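Pumilio homolog 23 (Arabidopsis thaliana, PDB 5WZJ) binds 18S rRNA sequence-specifically through pumilio repeats packed into a right-handed superhelix, and probably regulates translation and mRNA stability. Local coordinates at residues D78-C81 against S82-N86; L213-R217 against E218-Y222. All coordinates share one frame; numbering follows the deposited sequence. Where two conformers were deposited one is given.

Both contacts are local, each formed along one continuous stretch of chain, and they belong to different repeats of the same superhelix. Contact 1 is a turn-to-turn contact within helix 77-87, at the end of Pumilio repeat 1 and the start of repeat 2. Contact 2, in repeat 4, is the start of helix 217-223, where the chain leaves the loop after helix 202-213. Their centres are about 33 Å apart and their nearest atoms about 21 Å, so neither touches the other. The nearest atoms lie about 12 Å (contact 1) and 11 Å (contact 2) from the bound RNA, so neither touches the RNA directly, consistent with a place in the repeat scaffold.

Contact 1 of 2, residues D78-C81 against S82-N86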
# COMPACT_ATOMS: atom_id res chain seq x y z
N ASP A 78 -18.44 -29.40 7.12
CA ASP A 78 -18.39 -30.36 8.22
C ASP A 78 -17.09 -31.15 8.19
O ASP A 78 -16.47 -31.37 9.24
CB ASP A 78 -19.58 -31.30 8.16
CG ASP A 78 -20.87 -30.65 8.63
OD1 ASP A 78 -20.80 -29.58 9.29
OD2 ASP A 78 -21.95 -31.21 8.36
N GLN A 79 -16.68 -31.61 7.01
CA GLN A 79 -15.47 -32.43 6.91
C GLN A 79 -14.23 -31.58 7.17
O GLN A 79 -13.27 -32.06 7.79
CB GLN A 79 -15.40 -33.10 5.54
CG GLN A 79 -16.43 -34.23 5.32
CD GLN A 79 -17.88 -33.75 5.48
OE1 GLN A 79 -18.31 -32.76 4.87
NE2 GLN A 79 -18.64 -34.45 6.32
N LEU A 80 -14.24 -30.33 6.70
CA LEU A 80 -13.16 -29.41 6.99
C LEU A 80 -12.99 -29.21 8.50
O LEU A 80 -11.88 -29.34 9.03
CB LEU A 80 -13.42 -28.07 6.31
CG LEU A 80 -12.48 -26.94 6.74
CD1 LEU A 80 -11.03 -27.21 6.30
CD2 LEU A 80 -12.97 -25.62 6.19
N CYS A 81 -14.09 -28.91 9.20
CA CYS A 81 -14.02 -28.69 10.64
C CYS A 81 -13.58 -29.94 11.37
O CYS A 81 -12.85 -29.86 12.37
CB CYS A 81 -15.38 -28.21 11.16
SG CYS A 81 -15.77 -26.58 10.54
N SER A 82 -14.00 -31.12 10.90
CA SER A 82 -13.53 -32.36 11.51
C SER A 82 -12.03 -32.53 11.32
O SER A 82 -11.33 -32.99 12.24
CB SER A 82 -14.29 -33.54 10.91
OG SER A 82 -15.69 -33.39 11.09
N PHE A 83 -11.50 -32.16 10.15
CA PHE A 83 -10.06 -32.24 9.94
C PHE A 83 -9.33 -31.30 10.88
O PHE A 83 -8.33 -31.68 11.51
CB PHE A 83 -9.69 -31.92 8.50
CG PHE A 83 -8.20 -31.79 8.30
CD1 PHE A 83 -7.44 -32.92 8.07
CD2 PHE A 83 -7.56 -30.56 8.42
CE1 PHE A 83 -6.07 -32.83 7.93
CE2 PHE A 83 -6.19 -30.47 8.27
CZ PHE A 83 -5.45 -31.60 8.02
N ILE A 84 -9.81 -30.07 10.98
CA ILE A 84 -9.19 -29.08 11.87
C ILE A 84 -9.24 -29.56 13.32
O ILE A 84 -8.25 -29.47 14.05
CB ILE A 84 -9.89 -27.72 11.70
CG1 ILE A 84 -9.60 -27.16 10.30
CG2 ILE A 84 -9.48 -26.78 12.83
CD1 ILE A 84 -10.35 -25.84 9.99
N ARG A 85 -10.40 -30.09 13.74
CA ARG A 85 -10.53 -30.57 15.11
C ARG A 85 -9.58 -31.73 15.38
O ARG A 85 -8.92 -31.78 16.42
CB ARG A 85 -11.98 -30.99 15.39
CG ARG A 85 -12.17 -31.72 16.72
CD ARG A 85 -13.64 -31.92 17.08
NE ARG A 85 -14.34 -32.81 16.16
CZ ARG A 85 -15.14 -32.41 15.18
NH1 ARG A 85 -15.37 -31.11 14.98
NH2 ARG A 85 -15.73 -33.30 14.39
N ASN A 86 -9.48 -32.67 14.43
CA ASN A 86 -8.63 -33.84 14.62
C ASN A 86 -7.15 -33.50 14.52
O ASN A 86 -6.32 -34.25 15.04
CB ASN A 86 -8.97 -34.94 13.61
CG ASN A 86 -10.31 -35.63 13.91
OD1 ASN A 86 -11.20 -35.70 13.05
ND2 ASN A 86 -10.45 -36.14 15.12
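Ser82 meets Asp78 twice in one turn of helix 77-87, through backbone and side chain. Ser82 N donates to Asp78 O at 3.0 Å, and Ser82 OG reaches the same carbonyl at 2.8 Å. The two donors approach from opposite faces of the carbonyl plane, the hydroxyl tilted 33° from it. A chi1 of -57° sets OG beside its own N, turned back toward the preceding turn. Two conformers were deposited for Ser82, and the bonds of its hydroxyl hold for the modelled one and are doubtful for the other. The backbone bonds continue the i to i+4 pattern: Phe83 N to Gln79 O, Ile84 N to Leu80 O and Arg85 N to Cys81 O, the last at 2.8 Å.

The apolar contact is made by a methyl end against a branch point. Ile84 CD1 rests against Leu80 CG and CD1, 4.0 Å from each, the two side chains crossing at a slant. Leu111 of helix 100-112 touches both, and Ile84 also packs on Ala127 and Ile131 of helix 121-137, joining this helix to two neighbours.

On the polar side Arg85 bends at chi3 (66°), bringing NH2 to 3.3 Å from Ser82 OG, a weak and doubtful bond. The firmer point is that, with OG placed as modelled, Asp78 O takes two donors, one from each face of its plane.

Contact 2 of 2, residues L213-R217 against E218-Y222; sequences LSCSR and EDMKY
The flat Asp219 carboxylate sits against Ser216, the N-cap residue of helix 217-223, with Asp219 CG 3.4 Å from Ser216 OG. The Tyr222 ring has Lys221 CG over one face, 4.3 Å above the plane and displaced toward the rim, while Glu218 OE2 stands at the edge in the ring plane. Glu218 OE1 forms a salt bridge with Lys221 NZ, though the accompanying hydrogen bond is weak.

In the capping bond, Ser216 OG, held at chi1 68° between its own N and carbonyl carbon, accepts from Asp219 N at 3.0 Å with a nearly straight N-H...O angle of 163°. Ser216 N and Asp219 OD2 share a water, in place of the direct return bond of a capping box, though the modelled length between water and OD2 is doubtfully short. Behind the cap, the first helical bonds run from Met220 N to Ser216 O at 2.9 Å and from Lys221 N to Arg217 O.

Beneath the cap, Met220 turns back on the incoming loop. Bends at chi2 and chi3 fold its chain so that CE lies 3.9 Å from both Cys215 SG and Leu213 CD2. Leu213 packs further on Ile250 and Ile254 of helix 244-254, and Cys215 on Leu140 of helix 140-144, so the turn packs on both of these helices of the pumilio array. Arg217 points its polar end elsewhere, with NH1 donating to Arg256 O.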
# COMPACT_ATOMS: atom_id res chain seq x y z
N LEU A 213 0.60 -11.95 23.00
CA LEU A 213 1.25 -10.84 23.68
C LEU A 213 1.57 -11.12 25.13
O LEU A 213 2.15 -10.26 25.79
CB LEU A 213 0.36 -9.59 23.59
CG LEU A 213 0.09 -9.04 22.20
CD1 LEU A 213 -0.83 -7.84 22.30
CD2 LEU A 213 1.40 -8.66 21.51
N SER A 214 1.19 -12.27 25.67
CA SER A 214 1.38 -12.52 27.11
C SER A 214 2.71 -13.23 27.35
O SER A 214 2.78 -14.36 27.83
CB SER A 214 0.22 -13.32 27.68
OG SER A 214 0.20 -14.56 27.03
N CYS A 215 3.78 -12.57 26.96
CA CYS A 215 5.12 -13.03 27.25
C CYS A 215 5.79 -11.97 28.12
O CYS A 215 5.22 -10.90 28.37
CB CYS A 215 5.90 -13.28 25.96
SG CYS A 215 6.05 -11.77 24.93
N SER A 216 7.00 -12.27 28.59
CA SER A 216 7.71 -11.34 29.45
C SER A 216 8.09 -10.09 28.66
O SER A 216 8.13 -10.10 27.43
CB SER A 216 8.96 -12.00 30.04
OG SER A 216 9.93 -12.25 29.04
N ARG A 217 8.39 -9.00 29.38
CA ARG A 217 8.84 -7.79 28.70
C ARG A 217 10.15 -8.03 27.95
O ARG A 217 10.40 -7.40 26.92
CB ARG A 217 9.01 -6.62 29.69
CG ARG A 217 7.70 -6.08 30.27
CD ARG A 217 7.94 -4.98 31.31
NE ARG A 217 8.40 -3.75 30.67
CZ ARG A 217 9.65 -3.31 30.67
NH1 ARG A 217 9.96 -2.17 30.05
NH2 ARG A 217 10.60 -3.99 31.30
N GLU A 218 11.00 -8.91 28.47
CA GLU A 218 12.26 -9.19 27.81
C GLU A 218 12.04 -10.04 26.55
O GLU A 218 12.70 -9.81 25.53
CB GLU A 218 13.22 -9.90 28.78
CG GLU A 218 14.66 -10.04 28.29
CD GLU A 218 15.46 -8.75 28.38
OE1 GLU A 218 14.92 -7.75 28.88
OE2 GLU A 218 16.64 -8.76 27.96
N ASP A 219 11.12 -11.01 26.61
CA ASP A 219 10.76 -11.73 25.39
C ASP A 219 10.19 -10.78 24.34
O ASP A 219 10.53 -10.87 23.15
CB ASP A 219 9.73 -12.83 25.69
CG ASP A 219 10.37 -14.09 26.25
OD1 ASP A 219 11.61 -14.22 26.18
OD2 ASP A 219 9.62 -14.95 26.75
N MET A 220 9.32 -9.86 24.76
CA MET A 220 8.75 -8.87 23.85
C MET A 220 9.83 -8.01 23.21
O MET A 220 9.72 -7.64 22.03
CB MET A 220 7.75 -7.98 24.61
CG MET A 220 7.03 -6.95 23.72
SD MET A 220 5.97 -7.77 22.50
CE MET A 220 4.71 -8.43 23.55
N LYS A 221 10.88 -7.66 23.97
CA LYS A 221 11.96 -6.86 23.40
C LYS A 221 12.55 -7.52 22.16
O LYS A 221 12.98 -6.84 21.22
CB LYS A 221 13.04 -6.61 24.45
CG LYS A 221 14.19 -5.67 24.02
CD LYS A 221 14.77 -4.82 25.19
CE LYS A 221 15.63 -5.66 26.17
NZ LYS A 221 16.04 -4.97 27.47
N TYR A 222 12.54 -8.85 22.11
CA TYR A 222 13.10 -9.50 20.94
C TYR A 222 12.06 -9.87 19.89
O TYR A 222 12.40 -9.97 18.71
CB TYR A 222 13.95 -10.71 21.38
CG TYR A 222 15.16 -10.11 22.08
CD1 TYR A 222 16.19 -9.52 21.33
CD2 TYR A 222 15.22 -10.00 23.48
CE1 TYR A 222 17.28 -8.92 21.95
CE2 TYR A 222 16.31 -9.40 24.11
CZ TYR A 222 17.34 -8.86 23.33
OH TYR A 222 18.42 -8.26 23.94
O HOH W 1 7.77 -15.25 28.29